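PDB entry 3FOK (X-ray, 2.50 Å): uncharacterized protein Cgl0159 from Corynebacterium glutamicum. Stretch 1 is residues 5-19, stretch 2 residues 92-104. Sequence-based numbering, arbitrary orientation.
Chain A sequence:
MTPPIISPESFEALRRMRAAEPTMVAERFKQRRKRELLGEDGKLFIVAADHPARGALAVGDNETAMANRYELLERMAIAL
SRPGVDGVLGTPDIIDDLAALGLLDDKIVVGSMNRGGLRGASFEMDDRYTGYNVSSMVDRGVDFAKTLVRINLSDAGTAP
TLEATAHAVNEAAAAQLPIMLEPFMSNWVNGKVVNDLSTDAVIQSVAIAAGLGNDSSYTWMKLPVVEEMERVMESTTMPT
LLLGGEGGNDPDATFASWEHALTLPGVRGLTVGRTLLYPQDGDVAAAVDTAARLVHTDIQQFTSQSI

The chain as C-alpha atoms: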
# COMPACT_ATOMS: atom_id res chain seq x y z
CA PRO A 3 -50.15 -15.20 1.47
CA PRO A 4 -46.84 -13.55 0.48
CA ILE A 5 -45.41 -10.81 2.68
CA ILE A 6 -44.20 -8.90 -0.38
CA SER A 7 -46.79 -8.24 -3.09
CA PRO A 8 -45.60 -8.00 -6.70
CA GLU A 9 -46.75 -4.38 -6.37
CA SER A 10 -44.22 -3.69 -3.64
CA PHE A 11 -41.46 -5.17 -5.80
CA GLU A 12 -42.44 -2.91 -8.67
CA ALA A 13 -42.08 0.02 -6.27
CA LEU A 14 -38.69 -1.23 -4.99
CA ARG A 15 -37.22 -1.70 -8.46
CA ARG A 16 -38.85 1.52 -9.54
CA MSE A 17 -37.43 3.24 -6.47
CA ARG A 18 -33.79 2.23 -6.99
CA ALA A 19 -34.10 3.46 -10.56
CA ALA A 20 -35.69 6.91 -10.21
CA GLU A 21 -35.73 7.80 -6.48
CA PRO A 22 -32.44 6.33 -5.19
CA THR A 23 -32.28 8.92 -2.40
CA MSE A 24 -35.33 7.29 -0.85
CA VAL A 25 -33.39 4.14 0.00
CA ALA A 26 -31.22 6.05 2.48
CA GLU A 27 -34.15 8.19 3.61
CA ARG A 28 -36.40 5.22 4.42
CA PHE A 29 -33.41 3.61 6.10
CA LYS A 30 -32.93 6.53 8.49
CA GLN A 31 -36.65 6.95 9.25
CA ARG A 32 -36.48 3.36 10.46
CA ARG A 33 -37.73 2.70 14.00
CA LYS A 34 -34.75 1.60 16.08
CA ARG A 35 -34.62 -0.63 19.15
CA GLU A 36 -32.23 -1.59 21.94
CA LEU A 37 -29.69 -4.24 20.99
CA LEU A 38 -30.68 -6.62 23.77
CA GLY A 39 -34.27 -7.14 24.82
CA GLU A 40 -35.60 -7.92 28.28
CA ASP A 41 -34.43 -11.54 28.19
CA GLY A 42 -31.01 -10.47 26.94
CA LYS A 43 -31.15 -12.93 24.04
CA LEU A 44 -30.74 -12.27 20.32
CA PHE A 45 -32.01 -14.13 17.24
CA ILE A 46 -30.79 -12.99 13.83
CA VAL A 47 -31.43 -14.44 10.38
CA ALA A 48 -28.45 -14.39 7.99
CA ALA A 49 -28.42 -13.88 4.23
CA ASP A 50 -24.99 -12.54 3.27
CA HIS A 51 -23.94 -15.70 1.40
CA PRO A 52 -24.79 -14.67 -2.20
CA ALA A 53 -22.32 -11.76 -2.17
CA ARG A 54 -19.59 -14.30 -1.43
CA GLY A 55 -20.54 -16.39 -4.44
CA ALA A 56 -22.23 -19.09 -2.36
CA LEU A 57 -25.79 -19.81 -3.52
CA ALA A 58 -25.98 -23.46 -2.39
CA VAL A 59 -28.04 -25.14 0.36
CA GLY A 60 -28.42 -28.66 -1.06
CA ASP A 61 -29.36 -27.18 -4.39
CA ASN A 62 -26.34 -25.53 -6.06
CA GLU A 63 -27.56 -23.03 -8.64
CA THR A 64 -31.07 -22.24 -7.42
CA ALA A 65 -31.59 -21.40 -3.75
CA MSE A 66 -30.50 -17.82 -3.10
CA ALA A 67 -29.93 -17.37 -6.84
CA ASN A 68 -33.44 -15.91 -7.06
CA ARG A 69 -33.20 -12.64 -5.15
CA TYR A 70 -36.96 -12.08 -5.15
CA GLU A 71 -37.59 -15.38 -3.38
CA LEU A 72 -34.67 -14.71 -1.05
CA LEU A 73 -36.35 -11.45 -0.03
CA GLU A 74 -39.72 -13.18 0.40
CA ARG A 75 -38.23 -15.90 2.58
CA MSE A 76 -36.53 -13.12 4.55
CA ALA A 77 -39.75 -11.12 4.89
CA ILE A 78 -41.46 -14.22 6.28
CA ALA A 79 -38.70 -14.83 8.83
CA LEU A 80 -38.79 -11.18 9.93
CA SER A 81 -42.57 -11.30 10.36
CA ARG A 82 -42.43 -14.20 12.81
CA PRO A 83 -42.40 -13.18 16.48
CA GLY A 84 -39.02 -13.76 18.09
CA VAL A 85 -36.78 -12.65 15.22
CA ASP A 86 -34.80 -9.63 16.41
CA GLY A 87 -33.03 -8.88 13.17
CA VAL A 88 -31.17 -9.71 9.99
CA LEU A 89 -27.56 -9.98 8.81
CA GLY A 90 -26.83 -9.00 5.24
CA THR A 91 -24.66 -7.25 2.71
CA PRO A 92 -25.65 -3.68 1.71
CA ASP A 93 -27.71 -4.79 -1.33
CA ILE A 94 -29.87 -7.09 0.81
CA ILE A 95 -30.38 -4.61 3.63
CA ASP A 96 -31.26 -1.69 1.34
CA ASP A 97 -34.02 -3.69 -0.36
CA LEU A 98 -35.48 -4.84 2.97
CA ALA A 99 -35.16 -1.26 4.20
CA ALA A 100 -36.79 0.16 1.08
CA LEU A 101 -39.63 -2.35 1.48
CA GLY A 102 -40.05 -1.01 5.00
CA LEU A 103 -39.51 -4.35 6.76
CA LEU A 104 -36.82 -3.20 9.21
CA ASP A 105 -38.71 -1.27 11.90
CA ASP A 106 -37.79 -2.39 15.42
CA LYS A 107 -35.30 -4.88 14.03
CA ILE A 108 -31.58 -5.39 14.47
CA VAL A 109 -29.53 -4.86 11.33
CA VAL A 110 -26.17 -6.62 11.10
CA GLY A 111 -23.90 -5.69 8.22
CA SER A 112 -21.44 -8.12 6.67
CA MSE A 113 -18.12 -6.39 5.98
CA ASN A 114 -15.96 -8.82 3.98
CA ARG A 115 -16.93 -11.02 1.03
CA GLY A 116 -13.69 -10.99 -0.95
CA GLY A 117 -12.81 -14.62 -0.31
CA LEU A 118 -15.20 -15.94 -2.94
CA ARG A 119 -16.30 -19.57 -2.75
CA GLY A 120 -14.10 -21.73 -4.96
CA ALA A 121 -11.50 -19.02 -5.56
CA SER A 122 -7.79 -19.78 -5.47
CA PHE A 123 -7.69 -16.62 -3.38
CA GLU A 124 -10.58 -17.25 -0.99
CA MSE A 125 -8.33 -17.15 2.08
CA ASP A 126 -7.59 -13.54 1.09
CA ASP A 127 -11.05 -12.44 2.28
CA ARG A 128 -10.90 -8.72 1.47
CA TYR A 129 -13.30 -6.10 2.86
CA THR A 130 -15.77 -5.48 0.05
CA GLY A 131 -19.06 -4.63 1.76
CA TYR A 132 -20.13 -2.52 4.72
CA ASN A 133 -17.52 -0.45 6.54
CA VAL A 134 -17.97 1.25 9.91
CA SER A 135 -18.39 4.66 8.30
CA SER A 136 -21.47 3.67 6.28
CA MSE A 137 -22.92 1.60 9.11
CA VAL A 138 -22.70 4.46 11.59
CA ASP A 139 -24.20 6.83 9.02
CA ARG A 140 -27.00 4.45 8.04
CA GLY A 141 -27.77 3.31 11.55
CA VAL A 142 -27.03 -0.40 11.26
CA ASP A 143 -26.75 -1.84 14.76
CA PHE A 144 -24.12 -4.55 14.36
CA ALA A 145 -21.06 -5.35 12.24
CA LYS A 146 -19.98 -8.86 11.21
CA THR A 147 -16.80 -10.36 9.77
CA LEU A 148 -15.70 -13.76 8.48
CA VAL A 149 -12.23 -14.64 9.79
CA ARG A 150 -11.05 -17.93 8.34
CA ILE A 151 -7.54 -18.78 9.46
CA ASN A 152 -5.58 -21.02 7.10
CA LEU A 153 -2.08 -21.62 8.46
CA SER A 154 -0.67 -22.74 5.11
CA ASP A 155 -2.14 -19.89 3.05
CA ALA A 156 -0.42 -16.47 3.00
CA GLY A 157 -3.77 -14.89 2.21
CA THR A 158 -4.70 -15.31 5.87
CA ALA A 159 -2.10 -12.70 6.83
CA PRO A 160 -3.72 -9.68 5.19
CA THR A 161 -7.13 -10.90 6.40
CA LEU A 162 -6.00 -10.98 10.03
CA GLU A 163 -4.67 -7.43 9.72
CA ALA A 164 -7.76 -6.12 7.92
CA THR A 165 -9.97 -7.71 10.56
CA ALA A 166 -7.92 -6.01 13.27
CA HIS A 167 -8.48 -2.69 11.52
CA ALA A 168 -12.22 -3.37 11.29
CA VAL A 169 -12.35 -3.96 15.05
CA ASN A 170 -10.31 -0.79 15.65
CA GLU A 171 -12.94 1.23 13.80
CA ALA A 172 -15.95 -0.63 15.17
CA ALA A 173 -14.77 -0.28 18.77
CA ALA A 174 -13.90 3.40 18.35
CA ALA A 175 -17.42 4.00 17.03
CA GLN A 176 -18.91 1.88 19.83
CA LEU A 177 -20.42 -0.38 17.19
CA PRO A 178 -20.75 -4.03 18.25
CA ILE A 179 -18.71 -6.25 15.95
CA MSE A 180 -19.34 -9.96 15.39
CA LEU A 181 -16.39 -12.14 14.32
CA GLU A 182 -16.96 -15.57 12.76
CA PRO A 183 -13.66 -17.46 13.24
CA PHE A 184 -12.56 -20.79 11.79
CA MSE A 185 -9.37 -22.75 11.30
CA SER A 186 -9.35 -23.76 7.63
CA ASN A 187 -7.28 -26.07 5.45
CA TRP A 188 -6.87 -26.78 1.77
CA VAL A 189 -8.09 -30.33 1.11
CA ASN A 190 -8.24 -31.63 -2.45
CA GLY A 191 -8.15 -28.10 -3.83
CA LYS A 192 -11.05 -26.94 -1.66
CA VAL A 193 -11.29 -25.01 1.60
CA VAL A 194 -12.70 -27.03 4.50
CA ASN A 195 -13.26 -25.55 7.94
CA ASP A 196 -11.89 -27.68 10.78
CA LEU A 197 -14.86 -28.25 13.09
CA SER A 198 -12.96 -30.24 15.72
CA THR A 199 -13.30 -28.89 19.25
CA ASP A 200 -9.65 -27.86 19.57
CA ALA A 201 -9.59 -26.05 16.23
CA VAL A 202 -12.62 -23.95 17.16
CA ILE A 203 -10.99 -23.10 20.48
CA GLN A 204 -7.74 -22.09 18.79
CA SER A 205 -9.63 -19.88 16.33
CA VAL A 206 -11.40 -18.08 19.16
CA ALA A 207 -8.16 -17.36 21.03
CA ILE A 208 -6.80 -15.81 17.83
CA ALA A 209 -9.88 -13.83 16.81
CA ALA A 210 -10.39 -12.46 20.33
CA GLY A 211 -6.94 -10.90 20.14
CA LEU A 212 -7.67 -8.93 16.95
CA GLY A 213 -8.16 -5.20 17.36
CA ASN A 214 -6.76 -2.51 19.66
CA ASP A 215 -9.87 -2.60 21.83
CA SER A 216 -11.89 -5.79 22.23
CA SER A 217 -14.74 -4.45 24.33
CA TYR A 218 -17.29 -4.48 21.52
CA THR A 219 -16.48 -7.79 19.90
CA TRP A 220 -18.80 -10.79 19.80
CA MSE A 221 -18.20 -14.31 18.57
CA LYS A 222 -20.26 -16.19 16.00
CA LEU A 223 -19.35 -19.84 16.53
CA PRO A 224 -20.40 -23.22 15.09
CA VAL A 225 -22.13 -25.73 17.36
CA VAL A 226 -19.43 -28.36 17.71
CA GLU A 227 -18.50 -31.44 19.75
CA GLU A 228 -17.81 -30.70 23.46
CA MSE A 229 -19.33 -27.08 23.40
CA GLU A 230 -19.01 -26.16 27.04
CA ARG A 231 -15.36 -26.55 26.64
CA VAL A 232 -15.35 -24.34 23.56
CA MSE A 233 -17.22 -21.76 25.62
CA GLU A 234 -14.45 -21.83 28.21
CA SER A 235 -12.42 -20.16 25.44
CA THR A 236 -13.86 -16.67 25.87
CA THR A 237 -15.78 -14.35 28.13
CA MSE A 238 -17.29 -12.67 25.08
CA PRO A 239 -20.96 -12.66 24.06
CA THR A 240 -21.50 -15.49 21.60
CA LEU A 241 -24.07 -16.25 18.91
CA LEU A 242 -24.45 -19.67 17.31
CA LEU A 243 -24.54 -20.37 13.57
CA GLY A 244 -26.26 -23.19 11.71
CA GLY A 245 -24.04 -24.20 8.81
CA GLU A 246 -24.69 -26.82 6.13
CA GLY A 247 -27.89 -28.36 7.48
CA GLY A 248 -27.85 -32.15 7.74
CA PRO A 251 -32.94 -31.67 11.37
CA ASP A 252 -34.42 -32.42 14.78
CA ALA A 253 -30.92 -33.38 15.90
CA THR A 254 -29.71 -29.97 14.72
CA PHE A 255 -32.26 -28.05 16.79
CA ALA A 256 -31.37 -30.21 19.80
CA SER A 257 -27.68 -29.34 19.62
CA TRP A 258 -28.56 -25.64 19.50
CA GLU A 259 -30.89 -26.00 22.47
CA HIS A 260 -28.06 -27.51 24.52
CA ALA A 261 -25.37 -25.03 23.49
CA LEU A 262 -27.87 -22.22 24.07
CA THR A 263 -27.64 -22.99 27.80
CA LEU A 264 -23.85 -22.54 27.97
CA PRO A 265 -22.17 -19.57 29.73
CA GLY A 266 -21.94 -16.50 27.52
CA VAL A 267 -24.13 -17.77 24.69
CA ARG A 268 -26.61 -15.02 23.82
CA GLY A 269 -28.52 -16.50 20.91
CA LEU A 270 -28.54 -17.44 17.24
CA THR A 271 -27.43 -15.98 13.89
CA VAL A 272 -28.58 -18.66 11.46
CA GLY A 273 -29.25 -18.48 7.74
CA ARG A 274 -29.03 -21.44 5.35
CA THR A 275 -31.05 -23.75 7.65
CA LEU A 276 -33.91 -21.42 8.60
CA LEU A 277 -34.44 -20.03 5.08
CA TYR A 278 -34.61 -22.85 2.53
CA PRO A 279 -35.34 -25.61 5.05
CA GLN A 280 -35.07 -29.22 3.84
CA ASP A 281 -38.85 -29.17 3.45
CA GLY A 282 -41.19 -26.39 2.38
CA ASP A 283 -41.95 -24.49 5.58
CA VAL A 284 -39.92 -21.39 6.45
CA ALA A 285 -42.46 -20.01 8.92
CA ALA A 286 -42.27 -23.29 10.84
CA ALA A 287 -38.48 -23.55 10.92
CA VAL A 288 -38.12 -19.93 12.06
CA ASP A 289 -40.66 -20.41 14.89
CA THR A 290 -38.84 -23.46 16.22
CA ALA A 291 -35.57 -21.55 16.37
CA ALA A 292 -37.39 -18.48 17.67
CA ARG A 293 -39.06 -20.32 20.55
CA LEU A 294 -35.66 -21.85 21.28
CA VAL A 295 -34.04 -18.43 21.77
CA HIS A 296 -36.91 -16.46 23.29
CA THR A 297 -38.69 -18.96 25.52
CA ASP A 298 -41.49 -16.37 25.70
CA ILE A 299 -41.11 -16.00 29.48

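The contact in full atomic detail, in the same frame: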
# COMPACT_ATOMS: atom_id res chain seq x y z
N ILE A 5 -45.61 -12.03 1.91
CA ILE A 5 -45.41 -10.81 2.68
C ILE A 5 -45.13 -9.65 1.73
O ILE A 5 -45.47 -8.50 2.03
CB ILE A 5 -44.22 -10.96 3.66
CG1 ILE A 5 -44.49 -12.10 4.65
CG2 ILE A 5 -44.00 -9.65 4.42
CD1 ILE A 5 -45.57 -11.80 5.68
N ILE A 6 -44.51 -9.94 0.59
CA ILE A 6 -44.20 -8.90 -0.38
C ILE A 6 -45.00 -9.08 -1.67
O ILE A 6 -44.74 -10.00 -2.44
CB ILE A 6 -42.71 -8.87 -0.74
CG1 ILE A 6 -41.86 -8.79 0.53
CG2 ILE A 6 -42.41 -7.67 -1.63
CD1 ILE A 6 -40.37 -8.78 0.28
N SER A 7 -45.96 -8.19 -1.89
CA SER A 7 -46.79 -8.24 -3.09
C SER A 7 -45.99 -7.82 -4.31
O SER A 7 -45.09 -6.99 -4.21
CB SER A 7 -47.99 -7.31 -2.94
OG SER A 7 -47.58 -5.96 -2.95
N PRO A 8 -46.32 -8.38 -5.48
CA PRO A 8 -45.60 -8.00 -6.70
C PRO A 8 -45.66 -6.49 -6.92
O PRO A 8 -44.86 -5.93 -7.67
CB PRO A 8 -46.30 -8.81 -7.79
CG PRO A 8 -47.65 -9.14 -7.20
CD PRO A 8 -47.32 -9.42 -5.77
N GLU A 9 -46.61 -5.83 -6.26
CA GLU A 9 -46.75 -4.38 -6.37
C GLU A 9 -45.66 -3.68 -5.58
O GLU A 9 -45.18 -2.62 -5.98
CB GLU A 9 -48.14 -3.94 -5.89
CG GLU A 9 -49.25 -4.22 -6.88
CD GLU A 9 -50.22 -5.28 -6.40
OE1 GLU A 9 -49.77 -6.34 -5.93
OE2 GLU A 9 -51.45 -5.04 -6.51
N SER A 10 -45.27 -4.27 -4.45
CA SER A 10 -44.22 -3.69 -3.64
C SER A 10 -42.87 -3.85 -4.34
O SER A 10 -42.01 -2.98 -4.23
CB SER A 10 -44.18 -4.35 -2.26
OG SER A 10 -45.24 -3.86 -1.45
N PHE A 11 -42.70 -4.95 -5.06
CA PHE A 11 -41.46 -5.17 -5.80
C PHE A 11 -41.34 -4.20 -6.95
O PHE A 11 -40.25 -3.76 -7.29
CB PHE A 11 -41.38 -6.61 -6.31
CG PHE A 11 -40.87 -7.59 -5.29
CD1 PHE A 11 -39.79 -7.26 -4.48
CD2 PHE A 11 -41.46 -8.84 -5.13
CE1 PHE A 11 -39.29 -8.15 -3.54
CE2 PHE A 11 -40.97 -9.74 -4.19
CZ PHE A 11 -39.88 -9.40 -3.39
N GLU A 12 -42.47 -3.86 -7.57
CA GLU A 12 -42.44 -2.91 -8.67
C GLU A 12 -41.98 -1.57 -8.12
O GLU A 12 -41.22 -0.85 -8.76
CB GLU A 12 -43.83 -2.77 -9.31
CG GLU A 12 -43.82 -1.82 -10.49
CD GLU A 12 -42.88 -2.28 -11.60
OE1 GLU A 12 -42.44 -1.43 -12.40
OE2 GLU A 12 -42.60 -3.49 -11.67
N ALA A 13 -42.44 -1.24 -6.92
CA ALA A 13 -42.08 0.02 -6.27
C ALA A 13 -40.60 0.02 -5.89
O ALA A 13 -39.92 1.04 -6.05
CB ALA A 13 -42.94 0.23 -5.03
N LEU A 14 -40.10 -1.11 -5.38
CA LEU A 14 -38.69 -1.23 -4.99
C LEU A 14 -37.78 -1.04 -6.19
O LEU A 14 -36.88 -0.20 -6.17
CB LEU A 14 -38.44 -2.61 -4.37
CG LEU A 14 -37.00 -3.11 -4.15
CD1 LEU A 14 -36.22 -2.17 -3.24
CD2 LEU A 14 -37.04 -4.51 -3.55
N ARG A 15 -38.01 -1.81 -7.25
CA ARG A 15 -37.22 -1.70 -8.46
C ARG A 15 -37.32 -0.28 -8.97
O ARG A 15 -36.33 0.37 -9.30
CB ARG A 15 -37.74 -2.63 -9.56
CG ARG A 15 -37.41 -4.10 -9.41
CD ARG A 15 -37.70 -4.82 -10.72
NE ARG A 15 -39.12 -4.78 -11.08
CZ ARG A 15 -40.00 -5.71 -10.74
NH1 ARG A 15 -39.62 -6.76 -10.03
NH2 ARG A 15 -41.27 -5.59 -11.11
N ARG A 16 -38.56 0.19 -9.05
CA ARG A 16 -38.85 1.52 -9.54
C ARG A 16 -38.24 2.59 -8.65
O ARG A 16 -37.94 3.69 -9.11
CB ARG A 16 -40.37 1.70 -9.62
CG ARG A 16 -40.81 2.94 -10.35
CD ARG A 16 -42.30 2.89 -10.64
NE ARG A 16 -42.65 1.83 -11.58
CZ ARG A 16 -43.78 1.81 -12.29
NH1 ARG A 16 -44.66 2.80 -12.16
NH2 ARG A 16 -44.02 0.82 -13.13
N MSE A 17 -38.02 2.27 -7.38
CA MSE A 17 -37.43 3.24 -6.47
C MSE A 17 -35.93 3.38 -6.75
O MSE A 17 -35.44 4.49 -6.96
CB MSE A 17 -37.64 2.83 -5.01
CG MSE A 17 -37.26 3.93 -4.03
SE MSE A 17 -37.14 3.35 -2.19
CE MSE A 17 -39.03 3.12 -1.82
N ARG A 18 -35.23 2.25 -6.73
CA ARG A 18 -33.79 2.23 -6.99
C ARG A 18 -33.44 2.96 -8.28
O ARG A 18 -32.41 3.63 -8.38
CB ARG A 18 -33.29 0.79 -7.08
CG ARG A 18 -33.16 0.06 -5.76
CD ARG A 18 -32.77 -1.40 -6.00
NE ARG A 18 -32.03 -1.96 -4.89
CZ ARG A 18 -30.80 -1.60 -4.55
NH1 ARG A 18 -30.16 -0.66 -5.24
NH2 ARG A 18 -30.20 -2.18 -3.51
N ALA A 19 -34.32 2.83 -9.27
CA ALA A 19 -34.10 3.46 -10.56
C ALA A 19 -34.24 4.98 -10.56
O ALA A 19 -33.29 5.69 -10.90
CB ALA A 19 -35.06 2.86 -11.58
N PRO A 92 -24.87 -4.89 2.02
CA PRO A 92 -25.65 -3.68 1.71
C PRO A 92 -26.81 -3.82 0.71
O PRO A 92 -27.85 -3.18 0.88
CB PRO A 92 -24.59 -2.70 1.22
CG PRO A 92 -23.38 -3.10 2.00
CD PRO A 92 -23.43 -4.62 1.91
N ASP A 93 -26.64 -4.63 -0.33
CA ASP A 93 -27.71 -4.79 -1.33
C ASP A 93 -28.95 -5.48 -0.78
O ASP A 93 -30.07 -5.21 -1.22
CB ASP A 93 -27.18 -5.56 -2.54
CG ASP A 93 -26.80 -6.98 -2.20
OD1 ASP A 93 -25.88 -7.17 -1.37
OD2 ASP A 93 -27.43 -7.91 -2.75
N ILE A 94 -28.76 -6.37 0.19
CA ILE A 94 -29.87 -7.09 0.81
C ILE A 94 -30.58 -6.20 1.82
O ILE A 94 -31.81 -6.14 1.86
CB ILE A 94 -29.36 -8.37 1.54
CG1 ILE A 94 -28.81 -9.38 0.52
CG2 ILE A 94 -30.50 -9.01 2.34
CD1 ILE A 94 -29.87 -10.02 -0.36
N ILE A 95 -29.80 -5.49 2.62
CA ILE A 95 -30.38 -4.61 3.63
C ILE A 95 -31.13 -3.43 3.01
O ILE A 95 -32.22 -3.09 3.48
CB ILE A 95 -29.29 -4.09 4.60
CG1 ILE A 95 -28.67 -5.27 5.35
CG2 ILE A 95 -29.90 -3.11 5.59
CD1 ILE A 95 -29.68 -6.15 6.07
N ASP A 96 -30.57 -2.82 1.97
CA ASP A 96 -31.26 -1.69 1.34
C ASP A 96 -32.64 -2.12 0.83
O ASP A 96 -33.62 -1.42 1.07
CB ASP A 96 -30.42 -1.10 0.20
CG ASP A 96 -29.13 -0.44 0.69
OD1 ASP A 96 -29.11 0.08 1.83
OD2 ASP A 96 -28.14 -0.43 -0.07
N ASP A 97 -32.72 -3.25 0.14
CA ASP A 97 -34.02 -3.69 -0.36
C ASP A 97 -34.99 -3.82 0.82
O ASP A 97 -36.03 -3.17 0.84
CB ASP A 97 -33.92 -5.03 -1.09
CG ASP A 97 -33.22 -4.90 -2.44
OD1 ASP A 97 -33.30 -3.82 -3.05
OD2 ASP A 97 -32.61 -5.90 -2.89
N LEU A 98 -34.64 -4.65 1.80
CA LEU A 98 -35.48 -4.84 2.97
C LEU A 98 -35.84 -3.51 3.62
O LEU A 98 -36.95 -3.33 4.11
CB LEU A 98 -34.78 -5.74 3.99
CG LEU A 98 -34.63 -7.23 3.66
CD1 LEU A 98 -33.76 -7.91 4.71
CD2 LEU A 98 -36.00 -7.88 3.58
N ALA A 99 -34.90 -2.56 3.61
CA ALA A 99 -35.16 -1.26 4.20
C ALA A 99 -36.14 -0.49 3.34
O ALA A 99 -37.08 0.13 3.84
CB ALA A 99 -33.85 -0.48 4.35
N ALA A 100 -35.92 -0.53 2.03
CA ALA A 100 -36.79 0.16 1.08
C ALA A 100 -38.21 -0.38 1.18
O ALA A 100 -39.18 0.37 1.10
CB ALA A 100 -36.25 -0.01 -0.33
N LEU A 101 -38.33 -1.70 1.35
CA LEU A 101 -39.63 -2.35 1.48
C LEU A 101 -40.29 -2.02 2.82
O LEU A 101 -41.44 -2.36 3.05
CB LEU A 101 -39.50 -3.87 1.38
CG LEU A 101 -39.32 -4.62 0.05
CD1 LEU A 101 -39.42 -3.67 -1.13
CD2 LEU A 101 -37.98 -5.33 0.07
N GLY A 102 -39.53 -1.37 3.70
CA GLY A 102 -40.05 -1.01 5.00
C GLY A 102 -40.24 -2.16 5.98
O GLY A 102 -41.12 -2.11 6.83
N LEU A 103 -39.40 -3.18 5.88
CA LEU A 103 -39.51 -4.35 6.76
C LEU A 103 -38.51 -4.36 7.92
O LEU A 103 -38.36 -5.38 8.60
CB LEU A 103 -39.33 -5.63 5.95
CG LEU A 103 -40.14 -5.76 4.66
CD1 LEU A 103 -39.74 -7.03 3.94
CD2 LEU A 103 -41.62 -5.76 4.98
N LEU A 104 -37.82 -3.25 8.15
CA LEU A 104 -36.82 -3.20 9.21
C LEU A 104 -37.10 -2.32 10.43
O LEU A 104 -36.16 -1.88 11.09
CB LEU A 104 -35.46 -2.82 8.60
CG LEU A 104 -34.63 -3.93 7.94
CD1 LEU A 104 -35.52 -4.91 7.20
CD2 LEU A 104 -33.62 -3.30 7.00

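L14 anchors this contact by reaching two neighbours at once. Its t,p rotamer orients the two methyls so that CD1 lies 3.6 Å from CB of A100 while CD2 lies 3.5 Å from CD1 of L101. The small residue is what the second helix offers at its nearest point: the CA atoms of L14 and A100 are 6.5 Å apart, although the helix axes, inclined at 119°, come no closer than 10.3 Å. One turn on from L14, the selenomethionine M17 covers the same methyl, its SE 3.9 Å from CB of A100.

Toward the start of stretch 1 the apolar surface runs past the helix into the loop. CD1 of I6 meets CD2 of L101 at 4.2 Å and CD1 of L103 at 4.1 Å. Between these two leucines G102, with positive phi, turns the chain in a Schellman motif; the CA-to-CB bond of L103 points toward stretch 1, whereas that of L101 points sideways and its side-chain end comes nearer.

At the other end the contact becomes polar. R18, four residues after L14, donates from NE to OD1 of D97 at 2.9 Å and 170°, a nearly straight hydrogen bond within a salt bridge. The carboxylate oxygen lies at the guanidinium edge, near its plane. That same OD1 sits 3.4 Å from CD1 of L14, so the charged pair directly borders the apolar centre.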